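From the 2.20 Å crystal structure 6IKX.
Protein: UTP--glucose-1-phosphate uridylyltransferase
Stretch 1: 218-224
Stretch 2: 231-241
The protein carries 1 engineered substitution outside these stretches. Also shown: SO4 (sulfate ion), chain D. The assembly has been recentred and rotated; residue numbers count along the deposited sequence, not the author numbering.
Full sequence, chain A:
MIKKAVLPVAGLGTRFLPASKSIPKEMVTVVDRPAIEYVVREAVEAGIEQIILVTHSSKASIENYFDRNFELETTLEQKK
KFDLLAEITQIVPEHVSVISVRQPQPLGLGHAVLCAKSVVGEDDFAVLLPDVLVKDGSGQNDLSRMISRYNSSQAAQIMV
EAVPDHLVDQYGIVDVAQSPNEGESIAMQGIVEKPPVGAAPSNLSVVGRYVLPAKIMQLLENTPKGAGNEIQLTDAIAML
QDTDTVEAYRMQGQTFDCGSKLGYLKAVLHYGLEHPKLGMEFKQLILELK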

# COMPACT_ATOMS: atom_id res chain seq x y z
N GLN A 218 -9.08 17.82 26.94
CA GLN A 218 -9.44 17.27 28.27
C GLN A 218 -10.95 17.25 28.37
O GLN A 218 -11.51 16.33 28.99
CB GLN A 218 -8.86 18.09 29.41
CG GLN A 218 -7.45 17.66 29.79
CD GLN A 218 -6.45 18.13 28.77
OE1 GLN A 218 -6.50 19.29 28.35
NE2 GLN A 218 -5.55 17.24 28.37
N LEU A 219 -11.57 18.23 27.74
CA LEU A 219 -13.03 18.20 27.57
C LEU A 219 -13.42 16.96 26.77
O LEU A 219 -14.35 16.25 27.23
CB LEU A 219 -13.48 19.51 26.91
CG LEU A 219 -13.25 20.77 27.74
CD1 LEU A 219 -13.88 22.00 27.08
CD2 LEU A 219 -13.78 20.60 29.15
N LEU A 220 -12.78 16.66 25.63
CA LEU A 220 -13.14 15.47 24.77
C LEU A 220 -12.91 14.17 25.57
O LEU A 220 -13.66 13.22 25.34
CB LEU A 220 -12.35 15.48 23.46
CG LEU A 220 -12.84 16.47 22.40
CD1 LEU A 220 -11.79 16.68 21.34
CD2 LEU A 220 -14.12 16.00 21.72
N GLU A 221 -11.92 14.13 26.47
CA GLU A 221 -11.64 12.94 27.33
C GLU A 221 -12.78 12.74 28.34
O GLU A 221 -12.76 11.72 29.01
CB GLU A 221 -10.30 13.09 28.05
CG GLU A 221 -9.12 12.73 27.16
CD GLU A 221 -7.72 13.10 27.61
OE1 GLU A 221 -7.56 14.01 28.44
OE2 GLU A 221 -6.76 12.50 27.08
N ASN A 222 -13.73 13.68 28.48
CA ASN A 222 -14.73 13.69 29.58
C ASN A 222 -16.16 13.88 29.04
O ASN A 222 -17.02 14.29 29.83
CB ASN A 222 -14.36 14.74 30.63
CG ASN A 222 -13.21 14.28 31.50
OD1 ASN A 222 -13.40 13.50 32.42
ND2 ASN A 222 -11.99 14.72 31.19
N THR A 223 -16.41 13.55 27.77
CA THR A 223 -17.74 13.70 27.13
C THR A 223 -18.62 12.48 27.42
O THR A 223 -18.36 11.40 26.90
CB THR A 223 -17.66 13.87 25.61
OG1 THR A 223 -17.07 12.69 25.07
CG2 THR A 223 -16.88 15.10 25.22
N PRO A 224 -19.73 12.65 28.18
CA PRO A 224 -20.73 11.60 28.37
C PRO A 224 -20.48 10.23 27.71
O PRO A 224 -20.52 10.15 26.49
CB PRO A 224 -21.87 12.39 27.71
CG PRO A 224 -21.64 13.86 28.11
CD PRO A 224 -20.25 13.92 28.70
N ILE A 231 -17.86 9.79 20.68
CA ILE A 231 -17.38 11.04 21.35
C ILE A 231 -17.67 12.22 20.42
O ILE A 231 -17.14 12.21 19.29
CB ILE A 231 -15.88 10.97 21.73
CG1 ILE A 231 -15.59 10.11 22.96
CG2 ILE A 231 -15.35 12.37 21.95
CD1 ILE A 231 -16.58 8.97 23.23
N GLN A 232 -18.44 13.19 20.91
CA GLN A 232 -19.18 14.24 20.15
C GLN A 232 -18.50 15.62 20.40
O GLN A 232 -18.59 16.17 21.51
CB GLN A 232 -20.63 14.19 20.64
CG GLN A 232 -21.73 14.29 19.58
CD GLN A 232 -21.89 13.03 18.76
OE1 GLN A 232 -22.03 13.08 17.53
NE2 GLN A 232 -21.85 11.89 19.43
N LEU A 233 -17.82 16.19 19.40
CA LEU A 233 -17.22 17.54 19.48
C LEU A 233 -18.22 18.59 20.00
O LEU A 233 -17.83 19.40 20.83
CB LEU A 233 -16.69 17.94 18.10
CG LEU A 233 -15.94 19.27 18.04
CD1 LEU A 233 -14.80 19.30 19.05
CD2 LEU A 233 -15.44 19.60 16.64
N THR A 234 -19.47 18.60 19.54
CA THR A 234 -20.50 19.63 19.84
C THR A 234 -20.77 19.73 21.34
O THR A 234 -21.08 20.86 21.79
CB THR A 234 -21.82 19.36 19.13
OG1 THR A 234 -22.16 18.00 19.39
CG2 THR A 234 -21.74 19.61 17.64
N ASP A 235 -20.61 18.62 22.08
CA ASP A 235 -20.85 18.63 23.54
C ASP A 235 -19.52 18.72 24.32
O ASP A 235 -19.57 19.06 25.53
CB ASP A 235 -21.84 17.54 23.96
CG ASP A 235 -21.39 16.11 23.74
OD1 ASP A 235 -20.20 15.84 24.01
OD2 ASP A 235 -22.24 15.29 23.34
N ALA A 236 -18.37 18.53 23.69
CA ALA A 236 -17.10 19.06 24.25
C ALA A 236 -17.15 20.60 24.22
O ALA A 236 -16.73 21.22 25.18
CB ALA A 236 -15.92 18.52 23.49
N ILE A 237 -17.70 21.18 23.15
CA ILE A 237 -17.85 22.64 22.99
C ILE A 237 -18.93 23.12 23.97
O ILE A 237 -18.68 24.11 24.72
CB ILE A 237 -18.15 22.96 21.52
CG1 ILE A 237 -16.91 22.68 20.67
CG2 ILE A 237 -18.66 24.38 21.34
CD1 ILE A 237 -17.16 22.62 19.16
N ALA A 238 -20.06 22.42 24.05
CA ALA A 238 -21.04 22.67 25.14
C ALA A 238 -20.29 22.79 26.48
O ALA A 238 -20.55 23.79 27.16
CB ALA A 238 -22.12 21.62 25.22
N MET A 239 -19.40 21.84 26.83
CA MET A 239 -18.69 21.81 28.14
C MET A 239 -17.76 23.03 28.28
O MET A 239 -17.54 23.51 29.41
CB MET A 239 -17.85 20.54 28.33
CG MET A 239 -18.67 19.29 28.67
SD MET A 239 -17.92 17.70 28.16
CE MET A 239 -16.74 17.49 29.48
N LEU A 240 -17.18 23.49 27.17
CA LEU A 240 -16.27 24.65 27.14
C LEU A 240 -17.08 25.92 27.47
O LEU A 240 -16.50 26.86 27.97
CB LEU A 240 -15.63 24.69 25.75
CG LEU A 240 -14.62 25.80 25.51
CD1 LEU A 240 -13.44 25.71 26.45
CD2 LEU A 240 -14.16 25.80 24.08
N GLN A 241 -18.38 25.92 27.17
CA GLN A 241 -19.31 27.06 27.41
C GLN A 241 -19.32 27.40 28.90
O GLN A 241 -19.48 28.56 29.24
CB GLN A 241 -20.72 26.72 26.94
CG GLN A 241 -21.53 27.94 26.55
CD GLN A 241 -21.14 28.49 25.20
OE1 GLN A 241 -21.29 27.82 24.18
NE2 GLN A 241 -20.67 29.74 25.18
S SO4 D . -19.38 15.73 16.60
O1 SO4 D . -18.12 15.25 17.10
O2 SO4 D . -19.17 16.78 15.63
O3 SO4 D . -20.10 14.64 16.00
O4 SO4 D . -20.16 16.26 17.70

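The first rule of this contact is that apolar packing holds it together: no hydrogen bond crosses between the two stretches, and 535 Å² of surface, both sides summed, is buried. A small residue, Ala-236, lies at the closest CA pairing. Ala-236 points its CB toward the other stretch, and its CA lies 5.3 Å from the CA of Leu-219, a close approach for two helical segments. With only a methyl group there, the backbones can come near: Leu-219 CB sits 4.3 Å from Ala-236 CB, and Leu-220 CD2 reaches to 3.6 Å from the same Ala-236 CB.

Around that alanine the two leucines spread in different directions. Leu-219, with chi1 m and chi2 t, leans toward the later turn of the helix, where its CD1 is 3.5 Å from Leu-240 CB and its CD2 is 4.2 Å from Met-239 CB. Leu-220 has the same rotamer pair but a CA-to-CB bond that runs sideways, and the end of its side chain comes nearer. Its CD2 serves the start of the second stretch, 3.8 Å from Ile-231 CG2 and 4.3 Å from Leu-233 CD1. Leu-233 itself starts away from the contact and bends its end back to meet it.

Met-239 supplies the flexible cover. Its chi3 of 79° places CE against the backbone where the first helix gives way to a turn, 3.5 Å from Leu-219 O and 3.2 Å from Asn-222 O. The thioether also skirts the loop that follows, with SD 4.1 Å from Thr-223 CG2 and 4.5 Å from Pro-224 CD. An unbranched side chain thus follows an irregular backbone surface that includes carbonyl oxygens.

Asn-222 and Thr-223 direct side-chain donors to backbone oxygens within their own stretch. The type I turn from Leu-220 to Thr-223 is braced by Asn-222, whose ND2 donates to Gln-218 O at 2.8 Å and nearly straight, while its backbone N donates to Leu-219 O at 2.9 Å. Thr-223 OG1 makes a weak bond to Leu-220 O at 3.5 Å, leaving CG2 to pack 4.0 Å from Ala-236 CB. Asp-235 points toward the first stretch, yet its OD1 meets carbon there, 3.6 Å from Thr-223 CB. The same OD1 lies 3.0 Å from Gln-232 O, but both are acceptors and no hydrogen bond joins them.

At the N-terminus of the second helix, a sulfate, probably from the crystallisation liquor, occupies the site where backbone NH groups lack partners in a preceding turn. Leu-233 N donates to SO4 O1 at 2.5 Å, and Thr-234 donates to SO4 O4 through both N and OG1, each at 3.1 Å. Gln-232, at the N-cap position, accepts from Asp-235 N and Ala-236 N through its backbone O, at 3.2 Å in each case. The sulfate takes up amides at the helix start, while the contact between stretches rests on apolar packing to which Thr-223 contributes its methyl group.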